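Local coordinates for protein malate synthase (Haloferax volcanii, PDB 3OYZ) that catalyses the magnesium-dependent Claisen condensation of acetyl-CoA with glyoxylate and the hydrolysis of the malyl-CoA intermediate to malate, a step of the glyoxylate cycle, at residues P231-R236 and K383-D388; E239-R244 and L254-L259; G189-T194 and E389-A394. All blocks are in the same frame, centred on the assembly; numbering follows the deposited sequence.

Contact 1 of 3, residues P231-R236 and K383-D388; sequences PYDDIR and KDRMWD. With ACO (acetyl coenzyme *a), chain B; PYR (pyruvic acid), chain C.
Arg385 and Asp233 meet with their flat groups steeply turned, the guanidinium and carboxylate planes 79° apart. NE and NH2 of Arg385 approach from the same face of the carboxylate and both grip OD2 of Asp233, NE from well above its plane at 3.0 Å. The arginine chain runs extended from CG to NE, which carries NE out to the carboxylate. NH1 donates to the carbonyl oxygen of Gly204, so the long arginine, with its several N-H donors, ties the strand to two loops. Water 1 also donates to Asp233 OD2 and to Met386 O, while the backbone N of Met386 bonds Asp233 O at 2.9 Å.

A second side-on grip lies further along the loop. The bend at chi2 (-58°) turns CD of Arg236 aside from a straight chain; beyond it NE lies 2.8 Å from Asp384 OD2, with NH2 on the same oxygen. The same NH2 also donates to O5A of the acetyl-CoA diphosphate at 2.9 Å, and Asp384 probably helps hold the guanidinium in place for that phosphate. Ile235 CD1 lies over the centre of one guanidinium face. Met386, flexible and apolar, crosses Ile235 at about a right angle and touches acetyl-CoA with CG, 3.5 Å from its CEP methyl.

The contact thus joins the loop after strand 226-229, leading to helix 238-249, to strand 382-387, which pairs antiparallel with strand 364-369.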
# COMPACT_ATOMS: atom_id res chain seq x y z
N PRO A 231 17.03 6.72 -6.21
CA PRO A 231 17.83 7.95 -6.16
C PRO A 231 17.03 9.20 -5.78
O PRO A 231 15.83 9.34 -6.07
CB PRO A 231 18.43 8.04 -7.55
CG PRO A 231 17.44 7.29 -8.39
CD PRO A 231 17.09 6.10 -7.54
N TYR A 232 17.68 10.06 -5.01
CA TYR A 232 17.05 11.31 -4.61
C TYR A 232 17.71 12.37 -5.51
O TYR A 232 18.87 12.77 -5.24
CB TYR A 232 17.32 11.53 -3.13
CG TYR A 232 16.59 12.75 -2.64
CD1 TYR A 232 15.28 12.64 -2.18
CD2 TYR A 232 17.21 14.01 -2.63
CE1 TYR A 232 14.57 13.75 -1.79
CE2 TYR A 232 16.53 15.15 -2.18
CZ TYR A 232 15.22 14.99 -1.74
OH TYR A 232 14.45 16.05 -1.35
N ASP A 233 17.07 12.68 -6.63
CA ASP A 233 17.82 13.33 -7.72
C ASP A 233 17.96 14.85 -7.55
O ASP A 233 18.70 15.46 -8.31
CB ASP A 233 17.29 12.99 -9.14
CG ASP A 233 15.75 13.15 -9.26
OD1 ASP A 233 15.10 13.72 -8.36
OD2 ASP A 233 15.15 12.67 -10.26
N ASP A 234 17.25 15.48 -6.61
CA ASP A 234 17.60 16.86 -6.20
C ASP A 234 18.87 16.88 -5.37
O ASP A 234 18.79 17.03 -4.14
CB ASP A 234 16.46 17.46 -5.37
CG ASP A 234 15.19 17.65 -6.19
OD1 ASP A 234 15.27 17.53 -7.43
OD2 ASP A 234 14.10 17.89 -5.64
N ILE A 235 20.02 16.63 -6.01
CA ILE A 235 21.26 16.26 -5.33
C ILE A 235 21.76 17.33 -4.37
O ILE A 235 22.51 17.03 -3.43
CB ILE A 235 22.37 15.90 -6.33
CG1 ILE A 235 22.46 16.98 -7.41
CG2 ILE A 235 22.02 14.62 -7.10
CD1 ILE A 235 23.60 16.74 -8.42
N ARG A 236 21.35 18.59 -4.54
CA ARG A 236 21.85 19.64 -3.62
C ARG A 236 20.98 19.83 -2.37
O ARG A 236 21.41 20.52 -1.44
CB ARG A 236 21.99 21.02 -4.27
CG ARG A 236 22.51 21.04 -5.72
CD ARG A 236 23.88 20.39 -5.88
NE ARG A 236 24.24 20.45 -7.30
CZ ARG A 236 25.30 19.86 -7.86
NH1 ARG A 236 26.10 19.09 -7.15
NH2 ARG A 236 25.52 20.00 -9.16
N LYS A 383 18.12 25.81 -9.18
CA LYS A 383 17.61 24.50 -8.74
C LYS A 383 18.27 23.42 -9.59
O LYS A 383 18.18 23.51 -10.82
CB LYS A 383 16.10 24.47 -8.94
CG LYS A 383 15.31 23.87 -7.79
CD LYS A 383 13.82 24.10 -8.03
CE LYS A 383 13.05 23.97 -6.73
NZ LYS A 383 13.30 25.14 -5.87
N ASP A 384 18.95 22.45 -8.98
CA ASP A 384 19.68 21.39 -9.71
C ASP A 384 18.96 20.03 -9.60
O ASP A 384 18.54 19.64 -8.52
CB ASP A 384 21.11 21.15 -9.19
CG ASP A 384 22.12 22.20 -9.64
OD1 ASP A 384 21.75 23.31 -10.07
OD2 ASP A 384 23.33 21.89 -9.51
N ARG A 385 18.87 19.29 -10.69
CA ARG A 385 18.34 17.92 -10.64
C ARG A 385 19.19 17.04 -11.54
O ARG A 385 19.49 17.45 -12.68
CB ARG A 385 16.90 17.92 -11.14
CG ARG A 385 16.20 16.59 -10.95
CD ARG A 385 14.98 16.49 -11.85
NE ARG A 385 14.37 15.18 -11.62
CZ ARG A 385 13.15 14.83 -12.02
NH1 ARG A 385 12.41 15.71 -12.68
NH2 ARG A 385 12.70 13.61 -11.81
N MET A 386 19.63 15.88 -11.03
CA MET A 386 20.30 14.84 -11.84
C MET A 386 19.33 14.31 -12.90
O MET A 386 18.20 13.92 -12.58
CB MET A 386 20.86 13.74 -10.94
CG MET A 386 21.80 12.68 -11.59
SD MET A 386 20.98 11.34 -12.54
CE MET A 386 19.86 10.67 -11.27
N TRP A 387 19.75 14.40 -14.17
CA TRP A 387 19.08 13.82 -15.34
C TRP A 387 19.90 12.70 -15.97
O TRP A 387 21.14 12.79 -16.13
CB TRP A 387 18.78 14.83 -16.46
CG TRP A 387 17.53 15.62 -16.21
CD1 TRP A 387 17.32 16.45 -15.17
CD2 TRP A 387 16.36 15.71 -17.04
NE1 TRP A 387 16.08 17.05 -15.28
CE2 TRP A 387 15.46 16.57 -16.40
CE3 TRP A 387 15.95 15.07 -18.22
CZ2 TRP A 387 14.19 16.85 -16.92
CZ3 TRP A 387 14.70 15.37 -18.74
CH2 TRP A 387 13.84 16.25 -18.08
N ASP A 388 19.16 11.63 -16.29
CA ASP A 388 19.63 10.58 -17.17
C ASP A 388 18.47 10.04 -18.01
O ASP A 388 17.39 10.65 -18.02
CB ASP A 388 20.45 9.54 -16.41
CG ASP A 388 19.67 8.76 -15.36
OD1 ASP A 388 18.42 8.66 -15.40
OD2 ASP A 388 20.36 8.15 -14.52
N1A ACO B . 31.08 8.97 -8.73
C2A ACO B . 32.37 9.37 -8.64
N3A ACO B . 32.68 10.67 -8.49
C4A ACO B . 31.74 11.66 -8.45
C5A ACO B . 30.32 11.25 -8.54
C6A ACO B . 30.02 9.81 -8.73
N6A ACO B . 28.71 9.49 -8.86
N7A ACO B . 29.57 12.35 -8.47
C8A ACO B . 30.43 13.40 -8.37
N9A ACO B . 31.70 12.99 -8.30
C1B ACO B . 32.87 13.91 -8.16
C2B ACO B . 32.59 15.15 -8.99
O2B ACO B . 33.01 14.91 -10.33
C3B ACO B . 33.37 16.23 -8.28
O3B ACO B . 34.72 15.98 -8.71
P3B ACO B . 35.95 17.07 -8.74
O7A ACO B . 36.70 16.61 -7.49
O8A ACO B . 35.19 18.37 -8.68
O9A ACO B . 36.67 16.88 -10.05
C4B ACO B . 33.21 15.84 -6.82
O4B ACO B . 33.04 14.41 -6.82
C5B ACO B . 31.96 16.46 -6.21
O5B ACO B . 30.94 16.43 -7.21
P1A ACO B . 29.57 17.25 -7.07
O1A ACO B . 29.72 18.74 -7.12
O2A ACO B . 28.98 16.74 -5.79
O3A ACO B . 28.57 16.86 -8.26
P2A ACO B . 28.77 17.39 -9.75
O4A ACO B . 30.25 17.18 -9.88
O5A ACO B . 27.91 18.62 -9.91
O6A ACO B . 28.02 16.33 -10.73
CBP ACO B . 26.42 14.57 -11.34
CCP ACO B . 26.67 15.87 -10.57
CDP ACO B . 26.68 14.76 -12.83
CEP ACO B . 24.94 14.24 -11.17
CAP ACO B . 27.32 13.42 -10.87
OAP ACO B . 27.23 13.46 -9.45
C9P ACO B . 26.88 12.05 -11.34
O9P ACO B . 27.02 11.73 -12.53
N8P ACO B . 26.32 11.25 -10.42
C7P ACO B . 25.89 9.91 -10.80
C6P ACO B . 24.61 9.90 -11.64
C5P ACO B . 24.18 8.44 -11.69
O5P ACO B . 24.85 7.59 -11.10
N4P ACO B . 23.05 8.20 -12.35
C3P ACO B . 22.44 6.88 -12.49
C2P ACO B . 21.90 6.37 -11.15
S1P ACO B . 20.26 7.04 -11.21
C ACO B . 19.29 6.07 -12.20
O ACO B . 19.73 5.26 -12.99
CH3 ACO B . 17.81 6.29 -12.10
C PYR C . 15.88 4.46 -11.68
O PYR C . 15.32 4.07 -12.76
OXT PYR C . 15.26 5.14 -10.78
CA PYR C . 17.17 4.00 -11.45
O3 PYR C . 17.75 3.21 -12.31
CB PYR C . 17.87 4.34 -10.18
O HOH W 1 16.58 11.59 -12.33

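Contact 2 of 3, residues E239-R244 and L254-L259; sequences EGYRER and LGIWSL. With ACO (acetyl coenzyme *a), chain B; PYR (pyruvic acid), chain C.
Tyr241 and Ser258 meet within the last beta-alpha-beta unit of a TIM barrel, where helix 238-249 returns the chain from strand 226-229 to strand 255-258 and covers the outside of the sheet. The short helix and strand segments run nearly antiparallel, at 153°, with their axes 10.8 Å apart.

Tyrosine suits this gap because its ring spans it and still offers a hydroxyl at the far end. Chi1 of -166° sets CG anti to the backbone N, and the ring beyond it carries OH to the strand, where it donates to Trp257 O at 2.9 Å while accepting from Ser258 OG at 2.8 Å. One hydroxyl thus serves as donor and acceptor in a buried setting, and the small serine fits beside it. Ile256 slides past the ring in the opposite direction, CD1 lying 3.6 Å from Tyr241 CE1. Its CD1 also meets the aliphatic CG of Arg244, whose charged end goes on to Asp229 and Glu190.

Residues at the C-terminal end of this strand and just past it serve the ligands. Leu259 O accepts from N8P and N6A of acetyl-CoA. Trp257, on the pocket side, is anchored through NE1 to Thr16 OG1, and its broad indole forms a wall for pyruvate: the methyl carbon CB sits over one ring face, offset toward the rim, 3.2 Å from Trp257 CH2.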
# COMPACT_ATOMS: atom_id res chain seq x y z
N GLU A 239 18.47 18.90 3.05
CA GLU A 239 17.42 18.71 4.03
C GLU A 239 16.35 17.70 3.53
O GLU A 239 15.91 16.86 4.31
CB GLU A 239 16.78 20.06 4.39
CG GLU A 239 15.82 19.93 5.55
CD GLU A 239 16.47 19.34 6.82
OE1 GLU A 239 17.68 19.61 7.08
OE2 GLU A 239 15.77 18.58 7.54
N GLY A 240 15.96 17.80 2.26
CA GLY A 240 15.07 16.84 1.58
C GLY A 240 15.59 15.41 1.65
O GLY A 240 14.84 14.52 1.96
N TYR A 241 16.87 15.19 1.39
CA TYR A 241 17.47 13.87 1.43
C TYR A 241 17.35 13.35 2.85
O TYR A 241 16.94 12.19 3.04
CB TYR A 241 18.91 13.92 0.96
CG TYR A 241 19.65 12.63 0.61
CD1 TYR A 241 19.09 11.67 -0.25
CD2 TYR A 241 20.95 12.43 1.10
CE1 TYR A 241 19.84 10.52 -0.61
CE2 TYR A 241 21.70 11.32 0.76
CZ TYR A 241 21.14 10.38 -0.10
OH TYR A 241 21.95 9.32 -0.41
N ARG A 242 17.59 14.21 3.84
CA ARG A 242 17.47 13.73 5.21
C ARG A 242 16.05 13.33 5.58
O ARG A 242 15.87 12.31 6.24
CB ARG A 242 17.90 14.75 6.29
CG ARG A 242 19.39 14.99 6.37
CD ARG A 242 19.65 16.24 7.20
NE ARG A 242 21.09 16.42 7.21
CZ ARG A 242 21.72 17.49 7.68
NH1 ARG A 242 21.01 18.48 8.20
NH2 ARG A 242 23.05 17.54 7.63
N GLU A 243 15.07 14.15 5.23
CA GLU A 243 13.66 13.85 5.52
C GLU A 243 13.20 12.54 4.80
O GLU A 243 12.40 11.77 5.36
CB GLU A 243 12.80 15.00 4.97
CG GLU A 243 12.94 16.26 5.86
CD GLU A 243 12.18 17.46 5.30
OE1 GLU A 243 11.69 17.42 4.14
OE2 GLU A 243 12.11 18.49 6.02
N ARG A 244 13.66 12.33 3.56
CA ARG A 244 13.32 11.10 2.81
C ARG A 244 13.93 9.89 3.54
O ARG A 244 13.27 8.86 3.74
CB ARG A 244 13.85 11.20 1.38
CG ARG A 244 13.68 9.88 0.62
CD ARG A 244 12.13 9.50 0.67
NE ARG A 244 11.95 8.53 -0.39
CZ ARG A 244 11.41 8.78 -1.57
NH1 ARG A 244 10.86 9.97 -1.87
NH2 ARG A 244 11.49 7.79 -2.44
N LEU A 254 16.36 0.82 5.17
CA LEU A 254 17.37 1.56 5.95
C LEU A 254 18.51 2.00 5.06
O LEU A 254 19.44 2.66 5.53
CB LEU A 254 17.90 0.68 7.09
CG LEU A 254 16.88 0.11 8.08
CD1 LEU A 254 17.48 -0.74 9.22
CD2 LEU A 254 15.89 1.15 8.67
N GLY A 255 18.52 1.59 3.79
CA GLY A 255 19.56 2.01 2.86
C GLY A 255 19.01 2.93 1.80
O GLY A 255 17.80 2.90 1.52
N ILE A 256 19.87 3.72 1.16
CA ILE A 256 19.37 4.63 0.14
C ILE A 256 20.40 4.76 -0.95
O ILE A 256 21.57 4.59 -0.68
CB ILE A 256 18.88 6.03 0.67
CG1 ILE A 256 18.18 6.85 -0.43
CG2 ILE A 256 20.12 6.80 1.32
CD1 ILE A 256 17.32 8.03 0.08
N TRP A 257 19.98 5.05 -2.18
CA TRP A 257 20.92 5.26 -3.27
C TRP A 257 21.61 6.64 -3.01
O TRP A 257 20.98 7.54 -2.47
CB TRP A 257 20.11 5.40 -4.54
CG TRP A 257 20.76 5.14 -5.86
CD1 TRP A 257 21.80 5.86 -6.46
CD2 TRP A 257 20.34 4.16 -6.81
NE1 TRP A 257 22.09 5.29 -7.68
CE2 TRP A 257 21.21 4.27 -7.93
CE3 TRP A 257 19.35 3.14 -6.80
CZ2 TRP A 257 21.09 3.42 -9.04
CZ3 TRP A 257 19.25 2.29 -7.87
CH2 TRP A 257 20.10 2.44 -9.01
N SER A 258 22.89 6.74 -3.35
CA SER A 258 23.65 8.00 -3.27
C SER A 258 24.16 8.38 -4.63
O SER A 258 24.60 7.50 -5.35
CB SER A 258 24.83 7.80 -2.32
OG SER A 258 24.25 7.90 -1.06
N LEU A 259 24.01 9.64 -5.05
CA LEU A 259 24.38 9.98 -6.43
C LEU A 259 25.73 10.74 -6.41
O LEU A 259 26.38 10.94 -7.44
CB LEU A 259 23.31 10.84 -7.12
CG LEU A 259 21.99 10.06 -7.30
CD1 LEU A 259 20.94 10.97 -7.83
CD2 LEU A 259 22.34 8.94 -8.28
N1A ACO B . 31.08 8.97 -8.73
C2A ACO B . 32.37 9.37 -8.64
N3A ACO B . 32.68 10.67 -8.49
C4A ACO B . 31.74 11.66 -8.45
C5A ACO B . 30.32 11.25 -8.54
C6A ACO B . 30.02 9.81 -8.73
N6A ACO B . 28.71 9.49 -8.86
N7A ACO B . 29.57 12.35 -8.47
C8A ACO B . 30.43 13.40 -8.37
N9A ACO B . 31.70 12.99 -8.30
C1B ACO B . 32.87 13.91 -8.16
C2B ACO B . 32.59 15.15 -8.99
O2B ACO B . 33.01 14.91 -10.33
C3B ACO B . 33.37 16.23 -8.28
O3B ACO B . 34.72 15.98 -8.71
P3B ACO B . 35.95 17.07 -8.74
O7A ACO B . 36.70 16.61 -7.49
O8A ACO B . 35.19 18.37 -8.68
O9A ACO B . 36.67 16.88 -10.05
C4B ACO B . 33.21 15.84 -6.82
O4B ACO B . 33.04 14.41 -6.82
C5B ACO B . 31.96 16.46 -6.21
O5B ACO B . 30.94 16.43 -7.21
P1A ACO B . 29.57 17.25 -7.07
O1A ACO B . 29.72 18.74 -7.12
O2A ACO B . 28.98 16.74 -5.79
O3A ACO B . 28.57 16.86 -8.26
P2A ACO B . 28.77 17.39 -9.75
O4A ACO B . 30.25 17.18 -9.88
O5A ACO B . 27.91 18.62 -9.91
O6A ACO B . 28.02 16.33 -10.73
CBP ACO B . 26.42 14.57 -11.34
CCP ACO B . 26.67 15.87 -10.57
CDP ACO B . 26.68 14.76 -12.83
CEP ACO B . 24.94 14.24 -11.17
CAP ACO B . 27.32 13.42 -10.87
OAP ACO B . 27.23 13.46 -9.45
C9P ACO B . 26.88 12.05 -11.34
O9P ACO B . 27.02 11.73 -12.53
N8P ACO B . 26.32 11.25 -10.42
C7P ACO B . 25.89 9.91 -10.80
C6P ACO B . 24.61 9.90 -11.64
C5P ACO B . 24.18 8.44 -11.69
O5P ACO B . 24.85 7.59 -11.10
N4P ACO B . 23.05 8.20 -12.35
C3P ACO B . 22.44 6.88 -12.49
C2P ACO B . 21.90 6.37 -11.15
S1P ACO B . 20.26 7.04 -11.21
C ACO B . 19.29 6.07 -12.20
O ACO B . 19.73 5.26 -12.99
CH3 ACO B . 17.81 6.29 -12.10
C PYR C . 15.88 4.46 -11.68
O PYR C . 15.32 4.07 -12.76
OXT PYR C . 15.26 5.14 -10.78
CA PYR C . 17.17 4.00 -11.45
O3 PYR C . 17.75 3.21 -12.31
CB PYR C . 17.87 4.34 -10.18

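Contact 3 of 3, residues G189-T194 and E389-A394; sequences GEVDYT and EATYQA. With MG (magnesium ion), chain D; PYR (pyruvic acid), chain C.
Helix 190-194 and helix 389-394 run side by side in nearly the same direction, their short axes 8.1 Å apart and crossing at 27°, and such closeness is possible because the second helix presents alanines. Val191 carries the packing. Its CG1, anti to the backbone N (chi1 -171°), presses on the turn of the facing helix, 3.5 Å from Ala390 C and 3.6 Å from Ala390 CB. The other branch, CG2, faces pyruvate OXT. Further down, Ala394 CB rests against Val191 O and Thr194 CG2, while Thr194 OG1 turns back to its own helix and donates to Glu190 O. An alanine in place of Val191 would probably open a gap beside Ala390 and remove the apolar cover that CG2 gives the pyruvate carboxylate.

The first helix starts at the active site. Gly189 is its N-cap, where a side chain would crowd pyruvate, and the backbone N atoms of Val191 and Asp192 donate to pyruvate OXT and O, at 2.8 Å and 2.9 Å. The helix N-terminus would probably help to stabilise the negative charge of the pyruvate carboxylate. Asp192 OD2 binds the magnesium ion at 1.9 Å, alongside pyruvate O and O3, two waters and Glu158; OD1 lies 3.4 Å from Ala390 CB.

Helix 190-197 follows barrel strand 183-188 and has helix 210-223 beside it, whereas helix 389-395 follows strand 382-387 and packs through Tyr392 on helix 343-358.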
# COMPACT_ATOMS: atom_id res chain seq x y z
N GLY A 189 13.85 1.67 -7.99
CA GLY A 189 14.28 2.60 -9.01
C GLY A 189 13.14 3.53 -9.34
O GLY A 189 12.49 3.34 -10.34
N GLU A 190 12.96 4.57 -8.55
CA GLU A 190 11.78 5.42 -8.69
C GLU A 190 11.64 6.10 -10.04
O GLU A 190 10.51 6.39 -10.44
CB GLU A 190 11.66 6.45 -7.57
CG GLU A 190 10.94 5.97 -6.30
CD GLU A 190 11.87 5.35 -5.27
OE1 GLU A 190 12.98 4.98 -5.69
OE2 GLU A 190 11.48 5.16 -4.08
N VAL A 191 12.74 6.29 -10.76
CA VAL A 191 12.69 7.10 -11.98
C VAL A 191 12.08 6.25 -13.10
O VAL A 191 11.07 6.62 -13.68
CB VAL A 191 14.05 7.69 -12.39
CG1 VAL A 191 13.76 8.67 -13.52
CG2 VAL A 191 14.64 8.44 -11.22
N ASP A 192 12.70 5.12 -13.42
CA ASP A 192 12.10 4.23 -14.40
C ASP A 192 10.74 3.67 -13.92
O ASP A 192 9.85 3.41 -14.74
CB ASP A 192 13.05 3.09 -14.67
CG ASP A 192 14.14 3.46 -15.71
OD1 ASP A 192 13.70 4.04 -16.72
OD2 ASP A 192 15.35 3.23 -15.45
N TYR A 193 10.54 3.59 -12.61
CA TYR A 193 9.25 3.11 -12.13
C TYR A 193 8.17 4.12 -12.43
O TYR A 193 7.09 3.76 -12.89
CB TYR A 193 9.37 2.90 -10.62
CG TYR A 193 8.11 2.35 -9.96
CD1 TYR A 193 7.83 0.99 -10.01
CD2 TYR A 193 7.24 3.20 -9.26
CE1 TYR A 193 6.66 0.47 -9.36
CE2 TYR A 193 6.12 2.70 -8.62
CZ TYR A 193 5.86 1.33 -8.63
OH TYR A 193 4.69 0.96 -7.98
N THR A 194 8.45 5.40 -12.22
CA THR A 194 7.53 6.49 -12.60
C THR A 194 7.09 6.41 -14.03
O THR A 194 5.89 6.58 -14.32
CB THR A 194 8.19 7.87 -12.39
OG1 THR A 194 8.37 7.98 -10.99
CG2 THR A 194 7.29 9.09 -12.85
N GLU A 389 18.74 8.97 -18.76
CA GLU A 389 17.83 8.41 -19.77
C GLU A 389 16.48 8.09 -19.12
O GLU A 389 15.44 8.36 -19.71
CB GLU A 389 18.46 7.16 -20.40
CG GLU A 389 17.58 6.40 -21.38
CD GLU A 389 17.22 7.19 -22.64
OE1 GLU A 389 17.81 8.24 -22.92
OE2 GLU A 389 16.32 6.76 -23.38
N ALA A 390 16.52 7.59 -17.89
CA ALA A 390 15.28 7.32 -17.13
C ALA A 390 14.48 8.61 -16.93
O ALA A 390 13.26 8.66 -17.07
CB ALA A 390 15.63 6.68 -15.79
N THR A 391 15.18 9.68 -16.56
CA THR A 391 14.52 10.94 -16.31
C THR A 391 13.85 11.43 -17.59
O THR A 391 12.73 11.99 -17.59
CB THR A 391 15.55 12.05 -15.89
OG1 THR A 391 16.55 11.50 -15.04
CG2 THR A 391 14.87 13.22 -15.20
N TYR A 392 14.61 11.32 -18.67
CA TYR A 392 14.07 11.62 -19.96
C TYR A 392 12.81 10.80 -20.24
O TYR A 392 11.77 11.33 -20.66
CB TYR A 392 15.19 11.26 -20.96
CG TYR A 392 14.74 11.35 -22.37
CD1 TYR A 392 14.58 12.60 -22.97
CD2 TYR A 392 14.48 10.22 -23.13
CE1 TYR A 392 14.17 12.71 -24.27
CE2 TYR A 392 14.03 10.32 -24.44
CZ TYR A 392 13.89 11.58 -25.00
OH TYR A 392 13.49 11.74 -26.30
N GLN A 393 12.88 9.46 -20.10
CA GLN A 393 11.71 8.62 -20.39
C GLN A 393 10.52 9.05 -19.50
O GLN A 393 9.37 9.25 -19.97
CB GLN A 393 12.13 7.15 -20.11
CG GLN A 393 13.10 6.59 -21.13
CD GLN A 393 12.53 6.67 -22.55
OE1 GLN A 393 11.31 6.63 -22.76
NE2 GLN A 393 13.42 6.83 -23.53
N ALA A 394 10.79 9.24 -18.21
CA ALA A 394 9.70 9.67 -17.31
C ALA A 394 9.06 11.00 -17.62
O ALA A 394 7.85 11.18 -17.43
CB ALA A 394 10.14 9.66 -15.81
MG MG D . 16.27 2.81 -13.85
C PYR C . 15.88 4.46 -11.68
O PYR C . 15.32 4.07 -12.76
OXT PYR C . 15.26 5.14 -10.78
CA PYR C . 17.17 4.00 -11.45
O3 PYR C . 17.75 3.21 -12.31
CB PYR C . 17.87 4.34 -10.18
O HOH W 2 17.98 4.14 -14.80
O HOH W 3 17.50 1.36 -14.46

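In the fold
The three contacts surround one active site. Contacts 1 and 2, with centres about 12 Å apart, both line acetyl-CoA, and Met386 CE packs on Leu259 CD1 at 3.6 Å. The centre of contact 3 lies about 12 Å from that of contact 1 and about 18 Å from that of contact 2, at the magnesium end; all three touch pyruvate. Pro231 of contact 1 touches both others, its N lying 3.7 Å from Trp257 CB and its CG 4.1 Å from Val191 CG2. A salt bridge, Arg244 NH2 to Glu190 OE2 at 3.1 Å, spans contacts 2 and 3. Strand 382-387 runs into helix 389-395 through Asp388, the predicted proton acceptor, whose OD2 is 3.2 Å from acetyl-CoA C3P.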